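Local structure of carboxypeptidase 1 (5GIV) at the interface of chains A and B. The protein is an M32-family metallocarboxypeptidase that uses a bound metal ion to release single amino acids from the C-terminus of peptides, probably with broad specificity. Residues are numbered along the deposited sequence; one frame, centred on the assembly and turned at random. Chains: chain A/B, Carboxypeptidase 1.

Contact 1: the interface of chains A and B. Residues chain A 48-49, 52; chain B 18, 22.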
loop_
_atom_site.group_PDB
_atom_site.type_symbol
_atom_site.label_atom_id
_atom_site.label_comp_id
_atom_site.label_asym_id
_atom_site.label_seq_id
_atom_site.Cartn_x
_atom_site.Cartn_y
_atom_site.Cartn_z
ATOM N N ARG A 48 6.531 10.426 -10.126
ATOM C CA ARG A 48 6.273 11.844 -9.925
ATOM C C ARG A 48 5.695 12.087 -8.538
ATOM O O ARG A 48 6.030 13.085 -7.885
ATOM C CB ARG A 48 5.339 12.364 -11.024
ATOM C CG ARG A 48 5.185 13.881 -11.094
ATOM C CD ARG A 48 4.236 14.256 -12.226
ATOM N NE ARG A 48 2.938 13.620 -12.034
ATOM C CZ ARG A 48 2.508 12.557 -12.704
ATOM N NH1 ARG A 48 3.260 12.015 -13.648
ATOM N NH2 ARG A 48 1.323 12.036 -12.432
ATOM N N GLN A 49 4.809 11.197 -8.080
ATOM C CA GLN A 49 4.304 11.290 -6.712
ATOM C C GLN A 49 5.445 11.236 -5.703
ATOM O O GLN A 49 5.503 12.042 -4.767
ATOM C CB GLN A 49 3.299 10.170 -6.440
ATOM C CG GLN A 49 1.999 10.262 -7.225
ATOM C CD GLN A 49 1.179 8.983 -7.122
ATOM O OE1 GLN A 49 1.650 7.971 -6.599
ATOM N NE2 GLN A 49 -0.051 9.023 -7.630
ATOM N N LEU A 52 7.348 14.433 -5.763
ATOM C CA LEU A 52 6.611 15.482 -5.066
ATOM C C LEU A 52 6.815 15.381 -3.556
ATOM O O LEU A 52 7.088 16.382 -2.885
ATOM C CB LEU A 52 5.126 15.405 -5.434
ATOM C CG LEU A 52 4.162 16.358 -4.727
ATOM C CD1 LEU A 52 4.471 17.804 -5.085
ATOM C CD2 LEU A 52 2.709 16.011 -5.043
ATOM N N GLN B 18 -1.737 19.082 -11.988
ATOM C CA GLN B 18 -1.120 17.768 -11.842
ATOM C C GLN B 18 -0.697 17.522 -10.398
ATOM O O GLN B 18 -0.788 16.394 -9.901
ATOM C CB GLN B 18 0.076 17.631 -12.786
ATOM C CG GLN B 18 0.709 16.247 -12.768
ATOM C CD GLN B 18 -0.241 15.186 -13.290
ATOM O OE1 GLN B 18 -0.441 15.050 -14.498
ATOM N NE2 GLN B 18 -0.838 14.432 -12.377
ATOM N N ASP B 22 -1.874 14.543 -7.942
ATOM C CA ASP B 22 -0.875 13.704 -7.283
ATOM C C ASP B 22 -1.107 13.621 -5.777
ATOM O O ASP B 22 -0.987 12.539 -5.186
ATOM C CB ASP B 22 0.531 14.213 -7.609
ATOM C CG ASP B 22 0.899 13.995 -9.072
ATOM O OD1 ASP B 22 0.222 13.171 -9.732
ATOM O OD2 ASP B 22 1.857 14.637 -9.556
HETATM O O HOH W 1 -1.273 10.910 -9.512
#
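A:Arg48 and B:Asp22 meet through their side-chain torsions. The arginine CG lies opposite its own backbone N (chi1 -169°), and the chain then turns at chi3 (58°), which swings the guanidinium group across to the other subunit with its NE side leading. B:Asp22 has CG opposite its own carbonyl carbon, beside the backbone N (chi1 -69°), which turns the carboxylate to meet the NE/NH2 edge. The two side chains cross at about a right angle, yet their flat ends lie nearly in one plane.

This gives a side-on, two-pronged salt bridge. A:Arg48 NE donates to B:Asp22 OD2 at 2.9 Å, and A:Arg48 NH2 donates to B:Asp22 OD1 at 3.1 Å. Both bonds are fairly straight and arrive from the syn side of the carboxylate, OD2 being met slightly out of its plane. With each oxygen taken by a different nitrogen, neither flat group can turn without giving up a bond.

Water 1 extends the grip. It stands 2.7 Å from B:Asp22 OD1 and 2.9 Å from A:Gln49 NE2, so the side-chain amide one residue along the helix reaches the same carboxylate indirectly. B:Gln18, one turn earlier on the aspartate's helix, lies across the guanidinium, its amide plane tilted against it; its CD comes to 3.8 Å from A:Arg48 CZ, a packing contact. Its NE2 also makes a weak bond to B:Asp22 OD1, which may help to hold the carboxylate in position. On the apolar side, A:Leu52 CD2 rests 3.8 Å from the CB of B:Asp22.

Helix 43-62 of chain A is thus clipped to helix 8-36 of chain B by a charged pair with a water bridge beside it. The patch is part of a two-fold symmetric interface and probably helps to set the register of the helices in a dimer.

Contact 2: the interface of chains A and B. Residues chain A 29, 33, 46; chain B 29, 32, 241, 245, 247.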
loop_
_atom_site.group_PDB
_atom_site.type_symbol
_atom_site.label_atom_id
_atom_site.label_comp_id
_atom_site.label_asym_id
_atom_site.label_seq_id
_atom_site.Cartn_x
_atom_site.Cartn_y
_atom_site.Cartn_z
ATOM N N LEU A 29 5.655 4.233 2.260
ATOM C CA LEU A 29 4.479 3.568 1.711
ATOM C C LEU A 29 4.476 3.634 0.193
ATOM O O LEU A 29 4.135 2.658 -0.476
ATOM C CB LEU A 29 3.200 4.195 2.270
ATOM C CG LEU A 29 1.896 3.680 1.649
ATOM C CD1 LEU A 29 1.770 2.176 1.838
ATOM C CD2 LEU A 29 0.697 4.411 2.243
ATOM N N ASP A 33 4.636 0.092 -1.758
ATOM C CA ASP A 33 3.614 -0.275 -2.729
ATOM C C ASP A 33 4.198 -0.390 -4.131
ATOM O O ASP A 33 3.786 -1.260 -4.910
ATOM C CB ASP A 33 2.476 0.753 -2.686
ATOM C CG ASP A 33 1.409 0.500 -3.746
ATOM O OD1 ASP A 33 0.560 -0.407 -3.552
ATOM O OD2 ASP A 33 1.434 1.214 -4.775
ATOM N N ARG A 46 3.726 7.134 -10.333
ATOM C CA ARG A 46 4.219 6.897 -8.989
ATOM C C ARG A 46 5.536 7.629 -8.761
ATOM O O ARG A 46 5.768 8.176 -7.677
ATOM C CB ARG A 46 4.369 5.395 -8.739
ATOM C CG ARG A 46 4.998 5.060 -7.401
ATOM C CD ARG A 46 4.203 5.627 -6.212
ATOM N NE ARG A 46 2.793 5.256 -6.233
ATOM C CZ ARG A 46 2.306 4.106 -5.766
ATOM N NH1 ARG A 46 3.119 3.201 -5.229
ATOM N NH2 ARG A 46 1.001 3.858 -5.834
ATOM N N LEU B 29 -3.826 6.235 -1.879
ATOM C CA LEU B 29 -2.965 5.123 -1.486
ATOM C C LEU B 29 -2.996 4.911 0.028
ATOM O O LEU B 29 -3.071 3.769 0.501
ATOM C CB LEU B 29 -1.533 5.368 -1.969
ATOM C CG LEU B 29 -0.480 4.351 -1.524
ATOM C CD1 LEU B 29 -0.834 2.967 -2.012
ATOM C CD2 LEU B 29 0.905 4.748 -2.017
ATOM N N TRP B 32 -6.301 3.241 0.609
ATOM C CA TRP B 32 -6.328 1.887 0.061
ATOM C C TRP B 32 -5.528 0.935 0.944
ATOM O O TRP B 32 -5.996 -0.156 1.297
ATOM C CB TRP B 32 -5.783 1.885 -1.368
ATOM C CG TRP B 32 -5.601 0.509 -1.946
ATOM C CD1 TRP B 32 -6.533 -0.217 -2.632
ATOM C CD2 TRP B 32 -4.421 -0.307 -1.895
ATOM N NE1 TRP B 32 -6.012 -1.428 -3.005
ATOM C CE2 TRP B 32 -4.713 -1.508 -2.575
ATOM C CE3 TRP B 32 -3.145 -0.140 -1.341
ATOM C CZ2 TRP B 32 -3.784 -2.543 -2.708
ATOM C CZ3 TRP B 32 -2.223 -1.168 -1.481
ATOM C CH2 TRP B 32 -2.548 -2.354 -2.162
ATOM N N LEU B 241 -5.596 5.584 -7.511
ATOM C CA LEU B 241 -4.308 5.994 -6.969
ATOM C C LEU B 241 -3.458 6.768 -7.972
ATOM O O LEU B 241 -2.359 7.224 -7.624
ATOM C CB LEU B 241 -3.541 4.760 -6.479
ATOM C CG LEU B 241 -4.058 4.119 -5.181
ATOM C CD1 LEU B 241 -5.507 3.654 -5.319
ATOM C CD2 LEU B 241 -3.171 2.969 -4.724
ATOM N N ASP B 245 -3.898 3.831 -12.373
ATOM C CA ASP B 245 -3.882 2.984 -11.169
ATOM C C ASP B 245 -5.265 3.081 -10.515
ATOM O O ASP B 245 -5.507 3.864 -9.592
ATOM C CB ASP B 245 -2.777 3.418 -10.207
ATOM C CG ASP B 245 -2.448 2.365 -9.156
ATOM O OD1 ASP B 245 -3.128 1.317 -9.093
ATOM O OD2 ASP B 245 -1.500 2.607 -8.382
ATOM N N ARG B 247 -7.787 0.773 -8.599
ATOM C CA ARG B 247 -7.818 -0.508 -7.903
ATOM C C ARG B 247 -9.199 -0.802 -7.328
ATOM O O ARG B 247 -9.922 0.102 -6.899
ATOM C CB ARG B 247 -6.790 -0.532 -6.768
ATOM C CG ARG B 247 -5.427 -0.085 -7.208
ATOM C CD ARG B 247 -4.351 -0.456 -6.228
ATOM N NE ARG B 247 -3.070 0.096 -6.650
ATOM C CZ ARG B 247 -1.961 0.045 -5.927
ATOM N NH1 ARG B 247 -1.979 -0.554 -4.739
ATOM N NH2 ARG B 247 -0.841 0.591 -6.390
HETATM O O HOH W 2 -0.453 4.758 -8.014
#
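B:Leu29, A:Asp33 and A:Arg46 bury the most surface here, and A:Asp33 is the hub. Its carboxylate is met end-on by B:Arg247, the two flat groups nearly coplanar (24° apart): NH1 donates to A:Asp33 OD1 at 2.8 Å and NH2 to A:Asp33 OD2 at 2.9 Å, both from the syn side. A:Arg46, bent at chi2 and chi3, curls back to its own subunit's aspartate: NH1 uses the anti lone pair of A:Asp33 OD2 at 2.6 Å, while NH2 also comes on the anti side but well tilted from the carboxylate plane. That oxygen therefore accepts three N-H groups, which would probably stabilise its negative charge.

B:Asp245 holds the adjacent edge of B:Arg247 side-on, OD1 taking NE at 2.7 Å (174° at H) and OD2 taking NH2, which the two acids thus share. B:Asp245 OD2 lies 3.8 Å from A:Arg46 NH2, a longer salt bridge. B:Leu241 CD2 sits over the centre of the B:Arg247 guanidinium.

B:Leu29 packs against the network: CD1 abuts A:Asp33 CG, CD2 lies over the rim of the A:Arg46 guanidinium, and the two Leu29 side chains meet tip to tip. With an alanine replacing A:Asp33, B:Arg247 would keep B:Asp245, but A:Arg46 would probably lose both bonds to the shared carboxylate and be free to turn.

This ionic network ties helices to strand 245-250 across the likely dimer interface.

Contact 1 and contact 2 are neighbours in one two-fold interface, their C-alpha centres about 12 Å apart. In both, chain A contributes helix 43-62 and chain B helix 8-36; contact 2 adds helix 8-36 of chain A and strands 238-242 and 245-250 of chain B. Helix 8-36 gives the acid of the cross-chain pair in both, to an arginine of helix 43-62 in contact 1 and of strand 245-250 in contact 2. Both look like assembly contacts; contact 2 lies about 15 Å from B:Glu267, the predicted catalytic glutamate, but the structure alone does not show whether it affects the active site.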